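Choline kinase (Cryptosporidium parvum, PDB 3MES) probably transfers a phosphate group from ATP to choline, and perhaps to ethanolamine, in a magnesium-dependent reaction. Local coordinates at residues 85-90 / 107-112; 194-199 / 291-296; 301-306 / 322-327; 372-377 / 389-394. All coordinates share one frame; numbering follows the deposited sequence.

Contact 1: 85-90 / 107-112. With ADP (adenosine-5'-diphosphate), chain I.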
# COMPACT_ATOMS: atom_id res chain seq x y z
N GLN B 85 12.02 26.49 -11.16
CA GLN B 85 11.01 26.65 -12.20
C GLN B 85 10.56 25.27 -12.67
O GLN B 85 11.33 24.51 -13.24
CB GLN B 85 11.57 27.44 -13.38
CG GLN B 85 12.14 28.80 -13.01
CD GLN B 85 12.63 29.57 -14.23
OE1 GLN B 85 11.88 29.79 -15.18
NE2 GLN B 85 13.90 29.98 -14.20
N LEU B 86 9.30 24.95 -12.41
CA LEU B 86 8.77 23.63 -12.74
C LEU B 86 7.79 23.71 -13.90
O LEU B 86 6.98 24.63 -13.99
CB LEU B 86 8.10 22.99 -11.52
CG LEU B 86 8.96 22.87 -10.26
CD1 LEU B 86 8.22 22.10 -9.17
CD2 LEU B 86 10.30 22.20 -10.57
N PHE B 87 7.86 22.73 -14.79
CA PHE B 87 6.95 22.65 -15.92
C PHE B 87 6.47 21.23 -16.09
O PHE B 87 7.24 20.28 -15.98
CB PHE B 87 7.65 23.10 -17.21
CG PHE B 87 8.25 24.48 -17.13
CD1 PHE B 87 7.52 25.59 -17.51
CD2 PHE B 87 9.55 24.65 -16.69
CE1 PHE B 87 8.07 26.86 -17.45
CE2 PHE B 87 10.11 25.92 -16.63
CZ PHE B 87 9.37 27.02 -17.01
N VAL B 88 5.18 21.07 -16.36
CA VAL B 88 4.65 19.78 -16.75
C VAL B 88 4.56 19.75 -18.27
O VAL B 88 3.80 20.51 -18.87
CB VAL B 88 3.28 19.50 -16.13
CG1 VAL B 88 2.87 18.07 -16.40
CG2 VAL B 88 3.30 19.78 -14.64
N VAL B 89 5.34 18.87 -18.88
CA VAL B 89 5.37 18.75 -20.33
C VAL B 89 4.64 17.49 -20.77
O VAL B 89 5.12 16.38 -20.53
CB VAL B 89 6.81 18.73 -20.87
CG1 VAL B 89 6.80 18.74 -22.40
CG2 VAL B 89 7.59 19.92 -20.33
N SER B 90 3.49 17.65 -21.41
CA SER B 90 2.66 16.52 -21.79
C SER B 90 2.54 16.37 -23.30
O SER B 90 2.73 17.32 -24.05
CB SER B 90 1.26 16.66 -21.18
OG SER B 90 1.33 16.89 -19.79
N PHE B 107 9.70 19.00 -15.93
CA PHE B 107 10.89 19.73 -16.33
C PHE B 107 11.32 20.68 -15.22
O PHE B 107 10.62 21.64 -14.92
CB PHE B 107 10.64 20.52 -17.62
CG PHE B 107 11.89 20.90 -18.36
CD1 PHE B 107 12.31 20.17 -19.46
CD2 PHE B 107 12.64 22.00 -17.96
CE1 PHE B 107 13.47 20.52 -20.14
CE2 PHE B 107 13.79 22.35 -18.64
CZ PHE B 107 14.20 21.61 -19.73
N ARG B 108 12.47 20.40 -14.62
CA ARG B 108 12.94 21.18 -13.48
C ARG B 108 14.16 22.03 -13.81
O ARG B 108 15.20 21.51 -14.22
CB ARG B 108 13.26 20.24 -12.30
CG ARG B 108 13.84 20.94 -11.09
CD ARG B 108 14.22 19.94 -10.00
NE ARG B 108 13.05 19.27 -9.44
CZ ARG B 108 12.31 19.74 -8.44
NH1 ARG B 108 12.63 20.91 -7.89
NH2 ARG B 108 11.27 19.06 -7.99
N ILE B 109 14.03 23.34 -13.64
CA ILE B 109 15.15 24.25 -13.81
C ILE B 109 15.57 24.82 -12.45
O ILE B 109 14.77 25.44 -11.76
CB ILE B 109 14.80 25.40 -14.78
CG1 ILE B 109 14.33 24.84 -16.12
CG2 ILE B 109 16.01 26.31 -14.97
CD1 ILE B 109 14.14 25.89 -17.19
N TYR B 110 16.83 24.60 -12.09
CA TYR B 110 17.32 25.00 -10.77
C TYR B 110 17.37 26.51 -10.59
O TYR B 110 18.09 27.21 -11.31
CB TYR B 110 18.70 24.40 -10.50
CG TYR B 110 18.75 22.89 -10.66
CD1 TYR B 110 17.81 22.08 -10.06
CD2 TYR B 110 19.76 22.29 -11.42
CE1 TYR B 110 17.86 20.70 -10.20
CE2 TYR B 110 19.82 20.92 -11.56
CZ TYR B 110 18.86 20.13 -10.95
OH TYR B 110 18.91 18.76 -11.09
N GLY B 111 16.61 27.02 -9.63
CA GLY B 111 16.68 28.43 -9.26
C GLY B 111 17.64 28.59 -8.11
O GLY B 111 18.15 27.61 -7.57
N LYS B 112 17.92 29.84 -7.73
CA LYS B 112 18.79 30.09 -6.59
C LYS B 112 18.03 29.89 -5.28
O LYS B 112 16.96 30.45 -5.08
CB LYS B 112 19.39 31.50 -6.66
CG LYS B 112 18.37 32.62 -6.69
CD LYS B 112 19.04 33.98 -6.82
CE LYS B 112 18.02 35.10 -6.92
NZ LYS B 112 17.11 35.12 -5.73
PB ADP I . 10.76 23.46 -5.06
O1B ADP I . 10.73 24.81 -5.75
O2B ADP I . 11.96 22.61 -5.40
O3B ADP I . 10.41 23.52 -3.59
PA ADP I . 9.02 21.23 -5.27
O1A ADP I . 8.81 21.24 -3.78
O2A ADP I . 9.90 20.19 -5.92
O3A ADP I . 9.53 22.69 -5.75
O5' ADP I . 7.58 21.20 -5.98
C5' ADP I . 6.98 19.97 -6.35
C4' ADP I . 5.49 20.21 -6.47
O4' ADP I . 5.13 20.18 -7.85
C3' ADP I . 4.73 19.09 -5.79
O3' ADP I . 3.88 19.63 -4.77
C2' ADP I . 3.90 18.44 -6.87
O2' ADP I . 2.55 18.88 -6.76
C1' ADP I . 4.52 18.94 -8.17
N9 ADP I . 5.58 18.00 -8.60
C8 ADP I . 6.90 18.16 -8.38
N7 ADP I . 7.62 17.13 -8.91
C5 ADP I . 6.74 16.29 -9.48
C6 ADP I . 6.82 15.00 -10.21
N6 ADP I . 8.01 14.40 -10.44
N1 ADP I . 5.66 14.45 -10.63
C2 ADP I . 4.47 15.03 -10.41
N3 ADP I . 4.32 16.20 -9.76
C4 ADP I . 5.40 16.86 -9.27
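R108, with L86 lying on its guanidinium, makes the shortest polar bond here: NH2 gives to O2A of ADP at 2.7 Å, almost straight at 174°. NH1 reaches the second phosphate, O2B of ADP, at 3.1 Å, so one flat group spans the alpha and beta phosphates with both nucleotide oxygens near its plane at the edge. The rotation of that group is fixed from a third direction, because NE forms a salt bridge with E149 on the adjacent strand 146-150. L86 CD2 covers one face, 3.7 Å above its centre, while L86 CD1 turns to the nucleotide and meets O5' of ADP at 3.4 Å. R108 is extended as far as CD and then bends at chi3 (-66°), which lays the guanidinium over this leucine.

Backbone pairing puts the two residues side by side. Strands 85-90 and 107-109 run antiparallel, L86 with R108 forming a non-hydrogen-bonded pair between two hydrogen-bonded ones, Q85 with I109 and F87 with F107. F107 N gives to F87 O at 2.8 Å. On the other face Q85 lies at the exposed margin beside I109, and the rest is apolar. F87 CB touches F107 CB at 4.0 Å. I109 CD1 meets F87 CE2 at 4.1 Å, and helix 51-61 packs on both phenylalanines. This is the five-stranded nucleotide-binding lobe of the protein-kinase-like fold, in which R108 probably matches the phosphate-binding lysine of the protein kinases. Gripped by a carboxylate and both phosphates, the arginine probably fixes the diphosphate in place and offsets part of its negative charge.

Contact 2: 194-199 / 291-296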
# COMPACT_ATOMS: atom_id res chain seq x y z
N LYS B 194 26.71 9.89 8.17
CA LYS B 194 26.12 8.81 8.94
C LYS B 194 25.53 9.30 10.27
O LYS B 194 24.95 8.52 11.03
CB LYS B 194 27.15 7.70 9.20
CG LYS B 194 27.62 6.99 7.93
CD LYS B 194 28.63 5.90 8.25
CE LYS B 194 28.92 5.03 7.04
NZ LYS B 194 29.59 5.79 5.95
N GLU B 195 25.67 10.59 10.54
CA GLU B 195 25.13 11.17 11.77
C GLU B 195 23.76 11.80 11.52
O GLU B 195 23.51 12.35 10.46
CB GLU B 195 26.08 12.23 12.34
CG GLU B 195 27.40 11.66 12.84
CD GLU B 195 28.23 12.69 13.60
OE1 GLU B 195 27.98 13.90 13.43
OE2 GLU B 195 29.13 12.28 14.36
N PRO B 196 22.87 11.72 12.53
CA PRO B 196 21.55 12.32 12.43
C PRO B 196 21.67 13.82 12.20
O PRO B 196 22.64 14.45 12.62
CB PRO B 196 20.93 12.04 13.81
CG PRO B 196 22.09 11.80 14.71
CD PRO B 196 23.13 11.14 13.86
N ILE B 197 20.67 14.40 11.53
CA ILE B 197 20.74 15.80 11.14
C ILE B 197 19.91 16.71 12.04
O ILE B 197 20.02 17.93 11.98
CB ILE B 197 20.27 15.98 9.68
CG1 ILE B 197 20.70 17.34 9.14
CG2 ILE B 197 18.76 15.78 9.59
CD1 ILE B 197 20.47 17.49 7.66
N LEU B 198 19.08 16.11 12.89
CA LEU B 198 18.07 16.85 13.64
C LEU B 198 18.62 18.05 14.41
O LEU B 198 18.03 19.13 14.39
CB LEU B 198 17.27 15.93 14.57
CG LEU B 198 17.96 15.33 15.80
CD1 LEU B 198 16.91 14.74 16.72
CD2 LEU B 198 18.99 14.28 15.40
N PHE B 199 19.76 17.87 15.07
CA PHE B 199 20.36 18.95 15.85
C PHE B 199 21.12 19.95 14.98
O PHE B 199 20.90 21.16 15.08
CB PHE B 199 21.26 18.40 16.95
CG PHE B 199 20.54 17.48 17.90
CD1 PHE B 199 19.50 17.95 18.68
CD2 PHE B 199 20.91 16.15 18.02
CE1 PHE B 199 18.83 17.11 19.56
CE2 PHE B 199 20.25 15.31 18.90
CZ PHE B 199 19.21 15.79 19.67
N ILE B 291 20.24 11.25 6.81
CA ILE B 291 20.21 10.35 7.95
C ILE B 291 19.63 11.08 9.16
O ILE B 291 19.89 12.27 9.35
CB ILE B 291 21.60 9.80 8.30
CG1 ILE B 291 22.16 8.99 7.13
CG2 ILE B 291 21.52 8.93 9.55
CD1 ILE B 291 21.40 7.72 6.84
N ASN B 292 18.87 10.36 9.97
CA ASN B 292 18.21 10.96 11.12
C ASN B 292 17.55 9.88 11.97
O ASN B 292 17.39 8.74 11.52
CB ASN B 292 17.16 11.97 10.66
CG ASN B 292 16.67 12.87 11.78
OD1 ASN B 292 17.16 12.82 12.90
ND2 ASN B 292 15.68 13.71 11.47
N PHE B 293 17.18 10.22 13.20
CA PHE B 293 16.46 9.30 14.06
C PHE B 293 15.12 8.93 13.43
O PHE B 293 14.35 9.81 13.05
CB PHE B 293 16.25 9.89 15.46
CG PHE B 293 17.48 9.89 16.32
CD1 PHE B 293 18.18 8.72 16.55
CD2 PHE B 293 17.93 11.06 16.91
CE1 PHE B 293 19.32 8.71 17.35
CE2 PHE B 293 19.06 11.06 17.71
CZ PHE B 293 19.75 9.89 17.93
N ALA B 294 14.85 7.64 13.32
CA ALA B 294 13.58 7.17 12.75
C ALA B 294 12.40 7.89 13.37
O ALA B 294 11.46 8.28 12.68
CB ALA B 294 13.44 5.67 12.92
N GLY B 295 12.44 8.07 14.69
CA GLY B 295 11.36 8.73 15.43
C GLY B 295 11.13 10.17 15.00
O GLY B 295 10.01 10.67 15.03
N ALA B 296 12.21 10.84 14.60
CA ALA B 296 12.10 12.21 14.11
C ALA B 296 11.20 12.26 12.88
O ALA B 296 10.28 13.08 12.81
CB ALA B 296 13.48 12.77 13.80
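The backbones pass closest at P196 and N292, with CA atoms 3.8 Å apart and end-to-end directions at 56°. There I291 O receives a weak hydrogen bond from I197 N (3.1 Å, bent to 120°) and a CA-H...O contact from P196. Behind it, I291 CG2 rests against the carbonyl oxygen of K194.

N292 and L198 cross at about a right angle, and L198 CD2 comes to 3.4 Å from N292 OD1. F293 N also lies 2.6 Å from N292 OD1, in a short, bent bond whose donor stands above the carbonyl plane, while ND2 bonds to N267.

These residues join strand 290-293, paired with strand 262-265, to the entrance of helix 198-214 in the helical lobe, and F293 occupies the N-cap position of helix 294-303. Its ring carries P196 CB over one face. L198 CD1 lies in the ring plane, 3.8 Å from F293 CD2, and L198 CD2 meets the same carbon obliquely. L198 has its CG between the backbone N and the carbonyl carbon (chi1 70°), which turns both methyls onto the phenylalanine. L262 and helix 247-254 add further apolar cover around F293.

Contact 3: 301-306 / 322-327. With MG (magnesium ion), chain M; DME (decamethonium ion), chain K.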
# COMPACT_ATOMS: atom_id res chain seq x y z
N TYR B 301 5.69 13.42 10.48
CA TYR B 301 4.51 13.03 9.73
C TYR B 301 3.27 13.13 10.61
O TYR B 301 2.23 13.65 10.18
CB TYR B 301 4.67 11.60 9.18
CG TYR B 301 3.36 11.01 8.70
CD1 TYR B 301 2.81 11.40 7.49
CD2 TYR B 301 2.69 10.07 9.46
CE1 TYR B 301 1.61 10.86 7.05
CE2 TYR B 301 1.49 9.53 9.04
CZ TYR B 301 0.96 9.93 7.83
OH TYR B 301 -0.23 9.38 7.41
N PHE B 302 3.36 12.64 11.84
CA PHE B 302 2.24 12.73 12.77
C PHE B 302 1.81 14.18 12.95
O PHE B 302 0.62 14.47 13.04
CB PHE B 302 2.59 12.11 14.13
CG PHE B 302 2.64 10.61 14.12
CD1 PHE B 302 2.06 9.88 13.09
CD2 PHE B 302 3.25 9.92 15.15
CE1 PHE B 302 2.10 8.50 13.09
CE2 PHE B 302 3.29 8.53 15.16
CZ PHE B 302 2.71 7.82 14.13
N CYS B 303 2.78 15.09 12.99
CA CYS B 303 2.48 16.50 13.22
C CYS B 303 1.72 17.16 12.07
O CYS B 303 0.91 18.06 12.29
CB CYS B 303 3.77 17.29 13.48
SG CYS B 303 4.43 17.12 15.16
N GLU B 304 1.98 16.71 10.85
CA GLU B 304 1.34 17.29 9.67
C GLU B 304 -0.16 17.03 9.69
O GLU B 304 -0.91 17.63 8.92
CB GLU B 304 1.97 16.76 8.39
CG GLU B 304 3.35 17.33 8.10
CD GLU B 304 3.31 18.82 7.80
OE1 GLU B 304 2.19 19.36 7.62
OE2 GLU B 304 4.39 19.44 7.74
N TYR B 305 -0.60 16.13 10.56
CA TYR B 305 -2.02 15.89 10.75
C TYR B 305 -2.70 17.19 11.16
O TYR B 305 -3.90 17.38 10.93
CB TYR B 305 -2.25 14.82 11.81
CG TYR B 305 -2.20 13.40 11.28
CD1 TYR B 305 -3.34 12.62 11.23
CD2 TYR B 305 -1.01 12.86 10.82
CE1 TYR B 305 -3.30 11.32 10.74
CE2 TYR B 305 -0.96 11.56 10.33
CZ TYR B 305 -2.10 10.80 10.30
OH TYR B 305 -2.05 9.52 9.81
N ILE B 306 -1.92 18.09 11.75
CA ILE B 306 -2.44 19.33 12.32
C ILE B 306 -2.49 20.49 11.33
O ILE B 306 -3.29 21.41 11.48
CB ILE B 306 -1.60 19.76 13.54
CG1 ILE B 306 -1.64 18.69 14.63
CG2 ILE B 306 -2.10 21.10 14.07
CD1 ILE B 306 -0.58 18.87 15.71
N GLU B 322 -6.12 19.35 17.95
CA GLU B 322 -6.84 18.14 18.33
C GLU B 322 -6.75 17.06 17.25
O GLU B 322 -7.04 15.89 17.51
CB GLU B 322 -8.32 18.45 18.60
CG GLU B 322 -8.55 19.51 19.67
CD GLU B 322 -8.30 20.91 19.15
OE1 GLU B 322 -8.25 21.10 17.92
OE2 GLU B 322 -8.16 21.83 19.99
N ASP B 323 -6.33 17.46 16.05
CA ASP B 323 -6.27 16.54 14.92
C ASP B 323 -5.04 15.64 14.96
O ASP B 323 -4.96 14.66 14.23
CB ASP B 323 -6.35 17.30 13.59
CG ASP B 323 -7.78 17.68 13.22
OD1 ASP B 323 -8.70 17.41 14.02
OD2 ASP B 323 -7.98 18.24 12.12
N TYR B 324 -4.08 15.98 15.81
CA TYR B 324 -2.93 15.10 16.00
C TYR B 324 -3.48 13.69 16.21
O TYR B 324 -4.39 13.50 17.02
CB TYR B 324 -2.09 15.54 17.20
CG TYR B 324 -0.79 14.78 17.33
CD1 TYR B 324 0.32 15.15 16.57
CD2 TYR B 324 -0.68 13.70 18.19
CE1 TYR B 324 1.51 14.45 16.67
CE2 TYR B 324 0.51 13.00 18.29
CZ TYR B 324 1.60 13.38 17.53
OH TYR B 324 2.79 12.69 17.63
N PRO B 325 -2.94 12.71 15.48
CA PRO B 325 -3.51 11.36 15.46
C PRO B 325 -3.59 10.74 16.85
O PRO B 325 -2.66 10.88 17.64
CB PRO B 325 -2.53 10.58 14.58
CG PRO B 325 -1.27 11.38 14.56
CD PRO B 325 -1.71 12.81 14.68
N CYS B 326 -4.69 10.06 17.13
CA CYS B 326 -4.89 9.42 18.42
C CYS B 326 -3.86 8.32 18.65
O CYS B 326 -3.18 7.89 17.72
CB CYS B 326 -6.31 8.84 18.52
SG CYS B 326 -6.62 7.47 17.39
N GLU B 327 -3.77 7.85 19.89
CA GLU B 327 -2.75 6.86 20.24
C GLU B 327 -2.92 5.54 19.50
O GLU B 327 -1.93 4.88 19.19
CB GLU B 327 -2.76 6.61 21.75
CG GLU B 327 -1.58 5.78 22.21
CD GLU B 327 -1.77 5.23 23.60
OE1 GLU B 327 -2.93 5.17 24.06
OE2 GLU B 327 -0.76 4.85 24.23
MG MG M . -0.11 18.76 7.03
N1 DME K . -0.31 24.80 -2.06
C2 DME K . 0.49 26.03 -1.95
C3 DME K . 1.81 25.73 -1.24
C4 DME K . 2.49 27.02 -0.76
C5 DME K . 3.85 26.73 -0.10
C6 DME K . 3.67 26.02 1.24
C7 DME K . 4.17 26.88 2.40
C8 DME K . 5.29 26.19 3.18
C9 DME K . 4.75 25.40 4.38
C10 DME K . 5.46 24.06 4.51
C11 DME K . 5.62 23.66 5.98
N12 DME K . 6.38 22.41 6.09
C13 DME K . -1.74 25.13 -1.89
C14 DME K . -0.10 24.20 -3.39
C15 DME K . 0.09 23.86 -1.01
C16 DME K . 5.72 21.34 5.33
C17 DME K . 7.74 22.62 5.56
C18 DME K . 6.45 22.01 7.51
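The type I turn from C303 to I306, at the C-terminal part of helix 294-303, carries the magnesium ligand E304 and packs its flank against D323, Y324 and P325. Y305 receives the proline: P325 CG stands over the ring face, 4.0 Å from the centroid and only 10° off the normal, in a CH-pi contact. P325 CD touches both the ring, 3.5 Å from Y305 CG, and the helix backbone, 3.3 Å from F302 O. Y324 slides in on the other side of the proline, its CE1 at 3.6 Å from F302 CB. I306 CD1 meets the edge of the Y324 ring at CD1, 3.9 Å away.

E304 takes no part in this packing. A bend at chi2 (-67°) folds its carboxylate back, so that OE1 and its own carbonyl O both bind the magnesium ion, which E271 and the carbonyl of Y307 also hold. E304 OE2 instead faces decamethonium, 3.3 Å from methyl C18 of the quaternary ammonium.

Helix 327-342 covers F302 and P325, with F333 edge-to-face on F302. The Y324 hydroxyl bonds to E361, helix 364-376 packs on C303 and Y324, and helix 165-179 lies against Y301 and Y305.

Contact 4: 372-377 / 389-394. With DME (decamethonium ion), chain K.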
# COMPACT_ATOMS: atom_id res chain seq x y z
N GLY B 372 9.54 25.81 12.68
CA GLY B 372 9.39 27.16 13.21
C GLY B 372 10.55 28.04 12.79
O GLY B 372 10.36 29.06 12.13
N LEU B 373 11.76 27.63 13.16
CA LEU B 373 12.96 28.37 12.78
C LEU B 373 13.06 28.46 11.26
O LEU B 373 13.45 29.49 10.71
CB LEU B 373 14.21 27.70 13.35
CG LEU B 373 14.24 27.50 14.86
CD1 LEU B 373 15.52 26.78 15.27
CD2 LEU B 373 14.11 28.83 15.59
N TRP B 374 12.73 27.36 10.58
CA TRP B 374 12.74 27.31 9.12
C TRP B 374 11.82 28.37 8.53
O TRP B 374 12.19 29.07 7.58
CB TRP B 374 12.31 25.92 8.65
CG TRP B 374 12.08 25.82 7.17
CD1 TRP B 374 13.01 25.47 6.22
CD2 TRP B 374 10.85 26.04 6.47
NE1 TRP B 374 12.43 25.47 4.98
CE2 TRP B 374 11.11 25.81 5.10
CE3 TRP B 374 9.56 26.41 6.86
CZ2 TRP B 374 10.12 25.94 4.12
CZ3 TRP B 374 8.59 26.54 5.89
CH2 TRP B 374 8.87 26.31 4.54
N SER B 375 10.63 28.49 9.11
CA SER B 375 9.64 29.44 8.63
C SER B 375 10.16 30.87 8.73
O SER B 375 9.80 31.73 7.92
CB SER B 375 8.34 29.28 9.42
OG SER B 375 7.23 29.75 8.67
N ILE B 376 11.00 31.12 9.72
CA ILE B 376 11.61 32.44 9.90
C ILE B 376 12.82 32.62 9.00
O ILE B 376 13.01 33.68 8.40
CB ILE B 376 12.05 32.67 11.36
CG1 ILE B 376 10.88 32.45 12.31
CG2 ILE B 376 12.62 34.07 11.52
CD1 ILE B 376 11.23 32.71 13.76
N ALA B 377 13.65 31.59 8.91
CA ALA B 377 14.85 31.63 8.07
C ALA B 377 14.49 31.84 6.61
O ALA B 377 14.61 32.95 6.09
CB ALA B 377 15.66 30.35 8.24
N PHE B 389 1.80 32.93 1.51
CA PHE B 389 1.99 32.21 2.76
C PHE B 389 2.51 33.10 3.87
O PHE B 389 3.49 33.83 3.69
CB PHE B 389 2.92 31.00 2.57
CG PHE B 389 2.92 30.05 3.73
CD1 PHE B 389 1.90 29.14 3.90
CD2 PHE B 389 3.95 30.08 4.66
CE1 PHE B 389 1.89 28.26 4.98
CE2 PHE B 389 3.95 29.21 5.74
CZ PHE B 389 2.92 28.30 5.90
N ASP B 390 1.86 33.05 5.03
CA ASP B 390 2.27 33.86 6.17
C ASP B 390 3.29 33.11 7.03
O ASP B 390 2.93 32.48 8.03
CB ASP B 390 1.06 34.26 7.01
CG ASP B 390 1.37 35.36 8.00
OD1 ASP B 390 2.50 35.37 8.53
OD2 ASP B 390 0.49 36.21 8.24
N PHE B 391 4.55 33.19 6.63
CA PHE B 391 5.62 32.45 7.29
C PHE B 391 5.80 32.82 8.75
O PHE B 391 6.15 31.97 9.57
CB PHE B 391 6.94 32.63 6.53
CG PHE B 391 6.93 32.06 5.14
CD1 PHE B 391 7.23 30.72 4.92
CD2 PHE B 391 6.60 32.85 4.05
CE1 PHE B 391 7.21 30.19 3.64
CE2 PHE B 391 6.58 32.33 2.77
CZ PHE B 391 6.89 31.00 2.57
N THR B 392 5.57 34.09 9.08
CA THR B 392 5.73 34.55 10.47
C THR B 392 4.63 33.99 11.37
O THR B 392 4.91 33.52 12.47
CB THR B 392 5.71 36.09 10.57
OG1 THR B 392 6.77 36.63 9.77
CG2 THR B 392 5.90 36.52 12.01
N GLU B 393 3.40 34.03 10.89
CA GLU B 393 2.28 33.51 11.65
C GLU B 393 2.40 32.00 11.81
O GLU B 393 2.02 31.44 12.84
CB GLU B 393 0.94 33.87 10.99
CG GLU B 393 -0.27 33.53 11.84
CD GLU B 393 -0.23 34.18 13.21
OE1 GLU B 393 0.37 35.27 13.33
OE2 GLU B 393 -0.79 33.61 14.16
N TYR B 394 2.92 31.33 10.78
CA TYR B 394 3.09 29.89 10.83
C TYR B 394 4.15 29.49 11.85
O TYR B 394 4.01 28.48 12.54
CB TYR B 394 3.46 29.32 9.45
CG TYR B 394 3.68 27.83 9.47
CD1 TYR B 394 2.62 26.95 9.62
CD2 TYR B 394 4.96 27.29 9.33
CE1 TYR B 394 2.82 25.58 9.65
CE2 TYR B 394 5.17 25.93 9.35
CZ TYR B 394 4.09 25.08 9.51
OH TYR B 394 4.29 23.72 9.53
N1 DME K . -0.31 24.80 -2.06
C2 DME K . 0.49 26.03 -1.95
C3 DME K . 1.81 25.73 -1.24
C4 DME K . 2.49 27.02 -0.76
C5 DME K . 3.85 26.73 -0.10
C6 DME K . 3.67 26.02 1.24
C7 DME K . 4.17 26.88 2.40
C8 DME K . 5.29 26.19 3.18
C9 DME K . 4.75 25.40 4.38
C10 DME K . 5.46 24.06 4.51
C11 DME K . 5.62 23.66 5.98
N12 DME K . 6.38 22.41 6.09
C13 DME K . -1.74 25.13 -1.89
C14 DME K . -0.10 24.20 -3.39
C15 DME K . 0.09 23.86 -1.01
C16 DME K . 5.72 21.34 5.33
C17 DME K . 7.74 22.62 5.56
C18 DME K . 6.45 22.01 7.51
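W374 and F391 meet at the rim, W374 CH2 lying near the plane of the F391 ring, 4.3 Å from CE1. S375 OG lies at another part of the same edge, and one face of F391 is filled by F389 CD2, 3.3 Å above its centre. F389 in turn has F391 CG in its plane and the decamethonium chain over a face, C7 standing 3.5 Å above the ring. The indole of W374 is covered by methyl C17 of the ligand, offset toward the rim. Y394 turns its edge to S375, with CD2 3.4 Å from OG.

S375 is the polar centre. Its hydroxyl gives a 2.6 Å hydrogen bond to F391 O, arriving at 118° to the C=O and tilted 15° from the carbonyl plane; OG set anti to the backbone N (chi1 -156°) aims it across at the opening turn of helix 391-411. That turn is also capped: D390, at the N-cap, accepts from E393 N at 2.9 Å through OD1. At the far end of Y394, OH is bonded to R398 and Y309 and comes 3.4 Å from methyl C18 of decamethonium.

The end of helix 364-376 and the start of helix 391-411 are thus tied together where they line the ligand pocket, which W371 and Y309 extend. W374, the oxygen of Y394 and the carboxylate of E304 gather round the quaternary ammonium, which suits a cation that cannot donate N-H bonds and is consistent with this being the choline site, while F389 takes the apolar methylene chain.

All four contacts are largely buried, with exposed residues at the margins of contacts 1 and 2, Q85 and K194. Contact 1 lies in the sheet lobe, its centre 25 to 32 Å from the centres of the others, and combines regular strand pairing with charge on the nucleotide. Contacts 2 and 3 share helix 294-303: its entrance is packed by proline, leucine and phenylalanine away from the annotated sites, whereas near its other end E304 supplies a magnesium ligand. Contacts 3 and 4 both touch decamethonium, one with a carboxylate and the other with aromatic rings. Charge pairing thus marks the nucleotide side, metal and carboxylate contact 3, and aromatic surfaces contact 4.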